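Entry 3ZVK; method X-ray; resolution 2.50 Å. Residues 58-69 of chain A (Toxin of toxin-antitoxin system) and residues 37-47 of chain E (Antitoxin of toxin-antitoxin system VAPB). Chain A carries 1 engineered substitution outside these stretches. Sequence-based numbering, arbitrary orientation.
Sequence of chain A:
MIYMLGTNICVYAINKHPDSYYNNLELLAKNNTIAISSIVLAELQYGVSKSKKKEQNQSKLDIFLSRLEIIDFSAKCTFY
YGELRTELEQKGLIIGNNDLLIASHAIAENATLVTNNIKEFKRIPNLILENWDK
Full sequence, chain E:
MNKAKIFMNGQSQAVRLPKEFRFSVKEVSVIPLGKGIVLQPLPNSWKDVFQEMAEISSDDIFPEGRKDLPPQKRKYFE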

# COMPACT_ATOMS: atom_id res chain seq x y z
N GLN A 58 30.27 -7.60 -11.30
CA GLN A 58 28.92 -7.05 -11.24
C GLN A 58 28.49 -6.65 -12.66
O GLN A 58 27.39 -7.00 -13.07
CB GLN A 58 28.84 -5.86 -10.28
CG GLN A 58 27.42 -5.39 -10.00
CD GLN A 58 26.52 -6.43 -9.37
OE1 GLN A 58 26.70 -6.82 -8.24
NE2 GLN A 58 25.46 -6.80 -10.05
N SER A 59 29.38 -5.96 -13.41
CA SER A 59 29.18 -5.53 -14.78
C SER A 59 28.81 -6.70 -15.67
O SER A 59 27.82 -6.60 -16.40
CB SER A 59 30.43 -4.86 -15.33
OG SER A 59 30.67 -3.64 -14.65
N LYS A 60 29.57 -7.81 -15.61
CA LYS A 60 29.35 -9.03 -16.39
C LYS A 60 28.00 -9.65 -16.03
O LYS A 60 27.26 -10.03 -16.93
CB LYS A 60 30.48 -10.05 -16.14
CG LYS A 60 31.76 -9.79 -16.89
CD LYS A 60 32.83 -10.76 -16.42
CE LYS A 60 32.89 -11.99 -17.30
NZ LYS A 60 33.88 -12.98 -16.82
N LEU A 61 27.67 -9.73 -14.73
CA LEU A 61 26.39 -10.24 -14.25
C LEU A 61 25.24 -9.34 -14.78
O LEU A 61 24.26 -9.88 -15.28
CB LEU A 61 26.39 -10.32 -12.70
CG LEU A 61 25.05 -10.70 -12.00
CD1 LEU A 61 24.49 -12.01 -12.54
CD2 LEU A 61 25.20 -10.72 -10.48
N ASP A 62 25.38 -7.99 -14.71
CA ASP A 62 24.37 -7.04 -15.19
C ASP A 62 24.07 -7.23 -16.69
O ASP A 62 22.90 -7.22 -17.07
CB ASP A 62 24.78 -5.57 -14.91
CG ASP A 62 24.91 -5.17 -13.44
OD1 ASP A 62 24.44 -5.93 -12.56
OD2 ASP A 62 25.48 -4.07 -13.17
N ILE A 63 25.13 -7.47 -17.51
CA ILE A 63 25.05 -7.73 -18.95
C ILE A 63 24.31 -9.06 -19.22
O ILE A 63 23.44 -9.13 -20.09
CB ILE A 63 26.46 -7.69 -19.58
CG1 ILE A 63 26.94 -6.23 -19.66
CG2 ILE A 63 26.48 -8.31 -20.96
CD1 ILE A 63 28.41 -6.06 -19.77
N PHE A 64 24.63 -10.07 -18.42
CA PHE A 64 24.04 -11.40 -18.50
C PHE A 64 22.53 -11.36 -18.24
O PHE A 64 21.76 -12.00 -18.97
CB PHE A 64 24.78 -12.38 -17.54
CG PHE A 64 24.31 -13.80 -17.63
CD1 PHE A 64 24.57 -14.57 -18.76
CD2 PHE A 64 23.53 -14.36 -16.63
CE1 PHE A 64 24.05 -15.86 -18.88
CE2 PHE A 64 23.05 -15.67 -16.74
CZ PHE A 64 23.30 -16.40 -17.87
N LEU A 65 22.10 -10.54 -17.25
CA LEU A 65 20.71 -10.39 -16.84
C LEU A 65 19.86 -9.57 -17.79
O LEU A 65 18.63 -9.69 -17.76
CB LEU A 65 20.60 -9.78 -15.42
CG LEU A 65 21.30 -10.48 -14.26
CD1 LEU A 65 21.30 -9.61 -13.02
CD2 LEU A 65 20.68 -11.83 -13.97
N SER A 66 20.50 -8.72 -18.63
CA SER A 66 19.79 -7.86 -19.59
C SER A 66 18.76 -8.54 -20.49
O SER A 66 17.75 -7.89 -20.79
CB SER A 66 20.76 -7.01 -20.39
OG SER A 66 21.52 -7.78 -21.29
N ARG A 67 18.96 -9.82 -20.91
CA ARG A 67 17.97 -10.48 -21.79
C ARG A 67 17.20 -11.63 -21.09
O ARG A 67 16.44 -12.34 -21.74
CB ARG A 67 18.57 -10.88 -23.14
CG ARG A 67 19.25 -9.71 -23.83
CD ARG A 67 19.62 -9.96 -25.29
NE ARG A 67 18.46 -10.17 -26.17
CZ ARG A 67 17.65 -9.21 -26.58
NH1 ARG A 67 17.85 -7.95 -26.21
NH2 ARG A 67 16.62 -9.49 -27.37
N LEU A 68 17.30 -11.67 -19.74
CA LEU A 68 16.69 -12.63 -18.79
C LEU A 68 15.52 -12.00 -18.04
O LEU A 68 15.53 -10.83 -17.82
CB LEU A 68 17.77 -13.00 -17.68
CG LEU A 68 18.30 -14.44 -17.64
CD1 LEU A 68 18.18 -15.06 -18.93
CD2 LEU A 68 19.74 -14.49 -17.30
N GLU A 69 14.58 -12.81 -17.54
CA GLU A 69 13.51 -12.40 -16.65
C GLU A 69 13.90 -12.97 -15.27
O GLU A 69 14.21 -14.16 -15.16
CB GLU A 69 12.19 -13.00 -17.11
CG GLU A 69 10.98 -12.51 -16.31
CD GLU A 69 9.62 -12.93 -16.86
OE1 GLU A 69 9.42 -12.87 -18.10
OE2 GLU A 69 8.74 -13.30 -16.05
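Chain E (37-47) IVLQPLPNSWK

The antitoxin segment passes over the C-terminal part of a toxin helix and the turn near its C-terminal side. Chain A is helical from Gln58(A) through Phe64(A), in a helix that begins earlier in the chain, and a type I beta turn runs from Leu65(A) to Leu68(A). Chain E is an extended strand through Gln40(E), already under way at Ile37(E), then a loop from Leu42(E), and starts a helix at Trp46(E), with Ser45(E) at the N-cap position. The axes of helix 58-65 and strand 37-41 cross at -75° and approach to 9.8 Å. The strand therefore runs across the helix rather than along it. The nearest CA pairs are: CA of Asp62(A) 7.6 Å from CA of Val38(E), CA of Ser66(A) 6.8 Å from CA of Leu42(E), and CA of Arg67(A) 7.3 Å from CA of Trp46(E).

Val38(E) and Gln40(E) both point toward the helix. CG2 of Val38(E) is 3.5 Å from OD2 of Asp62(A). The carboxylate of Asp62(A) is held within the helix, its OD1 accepting a hydrogen bond from NE2 of Gln58(A) at 2.8 Å. Gln40(E) packs against Asp62(A) and Ile63(A).

Pro43(E) sits against Ser66(A) and Ile63(A). Its CD is 3.5 Å from OG of Ser66(A), and its CG is 4.4 Å from CG2 of Ile63(A). The Ser66(A) hydroxyl donates through OG to O of Ile63(A) at 2.6 Å.

Arg67(A) points toward chain E and has the largest covered area. NH1 of Arg67(A) makes a weak hydrogen bond to O of Pro43(E), 3.2 Å. O of Asn44(E) lies over one face of the Arg67(A) guanidinium, 3.3 Å from CZ of Arg67(A).

Trp46(E) closes the contact. Its edge meets the face of Phe64(A), offset, with CZ3 of Trp46(E) 3.9 Å from CE1 of Phe64(A). CZ2 of Trp46(E) is 3.5 Å from CD1 of Leu68(A). A water accepts from NE1 of Trp46(E) at 3.0 Å and donates to O of Arg67(A) at 2.7 Å, bridging the chains.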

# COMPACT_ATOMS: atom_id res chain seq x y z
N ILE E 37 18.72 0.43 -8.98
CA ILE E 37 18.80 -0.10 -10.35
C ILE E 37 20.11 0.25 -11.04
O ILE E 37 20.73 1.25 -10.71
CB ILE E 37 17.59 0.38 -11.23
CG1 ILE E 37 17.44 1.93 -11.22
CG2 ILE E 37 16.28 -0.34 -10.87
CD1 ILE E 37 16.47 2.51 -12.23
N VAL E 38 20.47 -0.56 -12.05
CA VAL E 38 21.57 -0.30 -12.93
C VAL E 38 20.93 0.04 -14.29
O VAL E 38 20.00 -0.65 -14.73
CB VAL E 38 22.58 -1.49 -13.05
CG1 VAL E 38 23.68 -1.16 -14.05
CG2 VAL E 38 23.20 -1.87 -11.70
N LEU E 39 21.41 1.12 -14.94
CA LEU E 39 21.04 1.52 -16.30
C LEU E 39 22.32 1.33 -17.11
O LEU E 39 23.39 1.78 -16.70
CB LEU E 39 20.57 2.98 -16.41
CG LEU E 39 19.46 3.47 -15.43
CD1 LEU E 39 19.23 4.94 -15.58
CD2 LEU E 39 18.12 2.72 -15.64
N GLN E 40 22.22 0.60 -18.21
CA GLN E 40 23.37 0.26 -19.02
C GLN E 40 22.97 0.12 -20.50
O GLN E 40 21.79 -0.08 -20.76
CB GLN E 40 23.99 -1.06 -18.51
CG GLN E 40 23.05 -2.25 -18.59
CD GLN E 40 23.58 -3.54 -18.07
OE1 GLN E 40 22.82 -4.47 -17.81
NE2 GLN E 40 24.90 -3.67 -17.93
N PRO E 41 23.93 0.16 -21.46
CA PRO E 41 23.57 -0.13 -22.88
C PRO E 41 22.95 -1.53 -23.03
O PRO E 41 23.41 -2.47 -22.38
CB PRO E 41 24.91 -0.05 -23.63
CG PRO E 41 25.87 0.61 -22.71
CD PRO E 41 25.39 0.38 -21.30
N LEU E 42 21.91 -1.66 -23.85
CA LEU E 42 21.20 -2.92 -24.06
C LEU E 42 21.77 -3.75 -25.23
O LEU E 42 21.59 -3.37 -26.38
CB LEU E 42 19.69 -2.64 -24.24
CG LEU E 42 18.76 -3.81 -24.61
CD1 LEU E 42 18.78 -4.95 -23.55
CD2 LEU E 42 17.37 -3.33 -24.79
N PRO E 43 22.45 -4.90 -24.96
CA PRO E 43 22.94 -5.74 -26.08
C PRO E 43 21.75 -6.25 -26.87
O PRO E 43 20.76 -6.66 -26.26
CB PRO E 43 23.69 -6.90 -25.40
CG PRO E 43 23.86 -6.49 -23.94
CD PRO E 43 22.77 -5.50 -23.64
N ASN E 44 21.82 -6.18 -28.23
CA ASN E 44 20.72 -6.58 -29.11
C ASN E 44 20.36 -8.07 -29.03
O ASN E 44 19.23 -8.43 -29.39
CB ASN E 44 21.01 -6.18 -30.60
CG ASN E 44 21.48 -4.76 -30.87
OD1 ASN E 44 22.29 -4.52 -31.78
ND2 ASN E 44 20.98 -3.76 -30.14
N SER E 45 21.31 -8.94 -28.63
CA SER E 45 21.10 -10.39 -28.64
C SER E 45 22.03 -11.10 -27.72
O SER E 45 22.97 -10.49 -27.22
CB SER E 45 21.30 -10.95 -30.05
OG SER E 45 22.65 -10.75 -30.46
N TRP E 46 21.83 -12.43 -27.56
CA TRP E 46 22.63 -13.29 -26.68
C TRP E 46 24.10 -13.38 -27.09
O TRP E 46 24.96 -13.48 -26.21
CB TRP E 46 21.98 -14.66 -26.45
CG TRP E 46 20.92 -14.65 -25.39
CD1 TRP E 46 19.57 -14.79 -25.56
CD2 TRP E 46 21.14 -14.47 -23.98
NE1 TRP E 46 18.94 -14.75 -24.33
CE2 TRP E 46 19.88 -14.52 -23.35
CE3 TRP E 46 22.29 -14.30 -23.18
CZ2 TRP E 46 19.73 -14.39 -21.96
CZ3 TRP E 46 22.14 -14.19 -21.80
CH2 TRP E 46 20.88 -14.26 -21.21
N LYS E 47 24.37 -13.26 -28.41
CA LYS E 47 25.72 -13.23 -28.99
C LYS E 47 26.43 -11.94 -28.54
O LYS E 47 27.55 -12.01 -28.05
CB LYS E 47 25.64 -13.33 -30.51
CG LYS E 47 27.00 -13.50 -31.19
CD LYS E 47 26.81 -13.65 -32.68
CE LYS E 47 28.10 -13.47 -33.45
NZ LYS E 47 28.46 -12.03 -33.57
O HOH W 1 16.09 -13.82 -23.97